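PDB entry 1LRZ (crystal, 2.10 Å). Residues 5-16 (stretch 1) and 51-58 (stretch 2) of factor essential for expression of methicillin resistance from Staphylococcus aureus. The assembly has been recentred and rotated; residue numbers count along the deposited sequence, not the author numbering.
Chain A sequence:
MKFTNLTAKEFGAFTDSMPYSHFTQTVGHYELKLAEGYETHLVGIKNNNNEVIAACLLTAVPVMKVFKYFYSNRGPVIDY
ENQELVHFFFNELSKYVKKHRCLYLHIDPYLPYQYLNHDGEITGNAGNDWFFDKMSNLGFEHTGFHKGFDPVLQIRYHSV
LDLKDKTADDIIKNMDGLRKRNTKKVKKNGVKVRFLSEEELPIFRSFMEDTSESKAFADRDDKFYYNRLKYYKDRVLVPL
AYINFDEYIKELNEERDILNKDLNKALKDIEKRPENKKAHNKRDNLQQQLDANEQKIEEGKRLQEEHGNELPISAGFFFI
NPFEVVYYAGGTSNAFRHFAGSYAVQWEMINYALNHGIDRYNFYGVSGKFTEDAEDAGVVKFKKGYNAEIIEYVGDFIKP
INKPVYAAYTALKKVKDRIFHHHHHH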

# COMPACT_ATOMS: atom_id res chain seq x y z
N ASN A 5 13.82 -25.33 11.20
CA ASN A 5 14.30 -24.03 10.78
C ASN A 5 14.39 -24.12 9.26
O ASN A 5 14.60 -25.20 8.72
CB ASN A 5 15.67 -23.74 11.38
CG ASN A 5 15.58 -23.25 12.81
OD1 ASN A 5 15.25 -22.08 13.07
ND2 ASN A 5 15.84 -24.14 13.76
N LEU A 6 14.23 -23.00 8.57
CA LEU A 6 14.29 -22.98 7.12
C LEU A 6 15.44 -22.09 6.66
O LEU A 6 15.83 -21.15 7.36
CB LEU A 6 12.99 -22.42 6.54
CG LEU A 6 11.63 -23.04 6.89
CD1 LEU A 6 10.53 -22.23 6.21
CD2 LEU A 6 11.57 -24.51 6.44
N THR A 7 15.98 -22.38 5.48
CA THR A 7 17.04 -21.55 4.92
C THR A 7 16.30 -20.36 4.31
O THR A 7 15.11 -20.44 4.05
CB THR A 7 17.78 -22.27 3.80
OG1 THR A 7 16.89 -22.47 2.70
CG2 THR A 7 18.30 -23.64 4.30
N ALA A 8 17.01 -19.26 4.08
CA ALA A 8 16.39 -18.08 3.51
C ALA A 8 15.78 -18.38 2.14
O ALA A 8 14.70 -17.88 1.80
CB ALA A 8 17.43 -16.95 3.39
N LYS A 9 16.47 -19.21 1.37
CA LYS A 9 15.99 -19.58 0.04
C LYS A 9 14.66 -20.33 0.12
O LYS A 9 13.71 -20.00 -0.59
CB LYS A 9 17.05 -20.42 -0.67
CG LYS A 9 16.68 -20.86 -2.07
CD LYS A 9 17.72 -21.82 -2.64
CE LYS A 9 17.24 -22.48 -3.93
NZ LYS A 9 18.20 -23.53 -4.38
N GLU A 10 14.59 -21.33 0.99
CA GLU A 10 13.36 -22.09 1.14
C GLU A 10 12.23 -21.18 1.60
O GLU A 10 11.11 -21.29 1.13
CB GLU A 10 13.52 -23.19 2.20
CG GLU A 10 14.68 -24.13 1.98
CD GLU A 10 14.76 -25.17 3.09
OE1 GLU A 10 14.68 -24.77 4.27
OE2 GLU A 10 14.91 -26.36 2.77
N PHE A 11 12.54 -20.33 2.57
CA PHE A 11 11.58 -19.40 3.14
C PHE A 11 10.98 -18.50 2.07
O PHE A 11 9.77 -18.43 1.91
CB PHE A 11 12.25 -18.53 4.20
CG PHE A 11 11.31 -17.55 4.85
CD1 PHE A 11 10.33 -18.00 5.73
CD2 PHE A 11 11.42 -16.19 4.59
CE1 PHE A 11 9.46 -17.10 6.35
CE2 PHE A 11 10.55 -15.28 5.20
CZ PHE A 11 9.58 -15.73 6.09
N GLY A 12 11.86 -17.81 1.34
CA GLY A 12 11.41 -16.90 0.29
C GLY A 12 10.59 -17.56 -0.81
O GLY A 12 9.57 -17.00 -1.25
N ALA A 13 11.02 -18.74 -1.25
CA ALA A 13 10.32 -19.45 -2.30
C ALA A 13 8.91 -19.82 -1.87
O ALA A 13 7.94 -19.67 -2.63
CB ALA A 13 11.10 -20.72 -2.69
N PHE A 14 8.78 -20.32 -0.64
CA PHE A 14 7.46 -20.70 -0.15
C PHE A 14 6.53 -19.51 0.04
O PHE A 14 5.41 -19.51 -0.46
CB PHE A 14 7.55 -21.44 1.18
CG PHE A 14 6.21 -21.78 1.75
CD1 PHE A 14 5.42 -22.75 1.14
CD2 PHE A 14 5.74 -21.13 2.89
CE1 PHE A 14 4.17 -23.08 1.67
CE2 PHE A 14 4.50 -21.45 3.43
CZ PHE A 14 3.71 -22.43 2.82
N THR A 15 6.99 -18.48 0.75
CA THR A 15 6.12 -17.33 0.97
C THR A 15 5.70 -16.62 -0.33
O THR A 15 4.58 -16.11 -0.41
CB THR A 15 6.76 -16.35 1.95
OG1 THR A 15 8.03 -15.91 1.44
CG2 THR A 15 6.97 -17.04 3.31
N ASP A 16 6.57 -16.59 -1.34
CA ASP A 16 6.23 -15.96 -2.62
C ASP A 16 5.10 -16.69 -3.33
O ASP A 16 4.41 -16.12 -4.17
CB ASP A 16 7.43 -15.94 -3.58
CG ASP A 16 8.35 -14.75 -3.38
OD1 ASP A 16 9.35 -14.67 -4.12
OD2 ASP A 16 8.08 -13.89 -2.51
N GLU A 51 9.15 -30.78 1.31
CA GLU A 51 8.48 -29.60 0.79
C GLU A 51 8.01 -28.69 1.93
O GLU A 51 7.39 -29.16 2.88
CB GLU A 51 7.25 -30.00 -0.02
CG GLU A 51 7.52 -30.79 -1.28
CD GLU A 51 6.24 -31.11 -2.03
OE1 GLU A 51 5.39 -31.83 -1.46
OE2 GLU A 51 6.09 -30.64 -3.18
N VAL A 52 8.30 -27.39 1.84
CA VAL A 52 7.84 -26.46 2.88
C VAL A 52 6.32 -26.29 2.74
O VAL A 52 5.82 -25.99 1.65
CB VAL A 52 8.50 -25.07 2.75
CG1 VAL A 52 7.86 -24.09 3.77
CG2 VAL A 52 9.99 -25.18 2.98
N ILE A 53 5.60 -26.48 3.84
CA ILE A 53 4.15 -26.29 3.83
C ILE A 53 3.69 -25.26 4.87
O ILE A 53 2.49 -25.10 5.11
CB ILE A 53 3.39 -27.63 4.06
CG1 ILE A 53 3.80 -28.25 5.40
CG2 ILE A 53 3.69 -28.60 2.91
CD1 ILE A 53 2.98 -29.48 5.78
N ALA A 54 4.63 -24.55 5.47
CA ALA A 54 4.33 -23.50 6.46
C ALA A 54 5.62 -22.80 6.80
O ALA A 54 6.68 -23.43 6.84
CB ALA A 54 3.71 -24.09 7.72
N ALA A 55 5.55 -21.50 7.04
CA ALA A 55 6.75 -20.74 7.37
C ALA A 55 6.44 -19.50 8.19
O ALA A 55 5.31 -18.99 8.18
CB ALA A 55 7.47 -20.32 6.07
N CYS A 56 7.44 -19.00 8.89
CA CYS A 56 7.27 -17.79 9.66
C CYS A 56 8.59 -17.19 10.04
O CYS A 56 9.52 -17.88 10.50
CB CYS A 56 6.46 -18.02 10.93
SG CYS A 56 5.82 -16.48 11.66
N LEU A 57 8.70 -15.89 9.81
CA LEU A 57 9.88 -15.15 10.18
C LEU A 57 9.53 -14.65 11.58
O LEU A 57 8.47 -14.07 11.80
CB LEU A 57 10.11 -13.99 9.21
CG LEU A 57 11.26 -13.04 9.51
CD1 LEU A 57 11.54 -12.21 8.25
CD2 LEU A 57 10.90 -12.12 10.67
N LEU A 58 10.42 -14.90 12.53
CA LEU A 58 10.21 -14.48 13.91
C LEU A 58 11.36 -13.59 14.33
O LEU A 58 12.50 -13.79 13.88
CB LEU A 58 10.21 -15.70 14.85
CG LEU A 58 9.29 -16.89 14.61
CD1 LEU A 58 9.73 -18.05 15.51
CD2 LEU A 58 7.85 -16.51 14.89

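The most distinctive feature of this contact is the way Phe-14 lies against the start of the strand: one face of its ring receives a methyl group, while atoms of the same ring reach the strand backbone. Val-52 CG1 sits 3.8 Å from the centroid of the Phe-14 ring and 24° off the ring normal, which places it over the face and identifies a CH-pi contact. The closest side-chain atoms of this pair, Phe-14 CG and Val-52 CG1, are 3.5 Å apart. The backbone approach is equally tight, with Phe-14 CD1 3.3 Å from Val-52 O and Phe-14 CZ 3.5 Å from both Ile-53 C and Ala-54 N. Phe-14 and Val-52 are accordingly the residues most covered by the opposing stretch, at 84 and 87 Å², within a total of 423 Å² summed over both sides.

The arrangement of the backbones sets up these contacts. Helix 8-16 crosses strand 52-58 at an angle of 109° between their N-to-C directions, with a closest approach of 8.7 Å between axes. The nearest CA pairs are Phe-14 CA to Val-52 CA at 6.5 Å and Phe-11 CA to Ala-55 CA at 6.6 Å, so residues one helical turn apart meet positions three residues apart on the strand, in reversed order. No hydrogen bond crosses the contact; what joins the two segments here is apolar packing.

Ala-55 is a shared point of that packing. Its CA-to-CB bond points toward stretch 1, and its single methyl is approached by three large side chains: Leu-6 CD1 at 3.6 Å from Ala-55 CB, Phe-11 CD1 at 3.7 Å from the same atom, and Phe-14 CD2 also at 3.7 Å from it. With so small a side chain on the strand, two aromatic rings and a leucine can converge on one site. The neighbouring Ala-54 and Cys-56 direct their CA-to-CB bonds away, as expected from strand alternation.

Phe-11 reaches further along the strand. Its CA-to-CB bond points sideways, but with chi1 at -179° (t) the end of the side chain comes nearer to the strand. Phe-11 CZ lies 3.6 Å from Leu-57 CB, and Phe-11 CE1 lies 3.8 Å from Cys-56 N, which is at the ring edge, near its plane. Leu-6, just before the helix, contributes a second contact with Val-52. Val-52 CG1 lies over the Phe-14 ring, and Leu-6 is near both methyls, with Leu-6 CD2 3.9 Å from Val-52 CG2 and Leu-6 CD1 4.1 Å from Val-52 CG1.

Glu-10 touches the strand through its aliphatic part, with Glu-10 CB 4.1 Å from Val-52 CG2, whereas Glu-10 N and Glu-10 OE1 pair with Thr-7 at the helix start; Glu-10 OE2 is hydrogen-bonded elsewhere in the structure. Glu-10 N donates to Thr-7 OG1 at 3.1 Å, the N-capping bond, and Thr-7 N donates to Glu-10 OE1 at 3.0 Å; both N-H...acceptor angles are 167°.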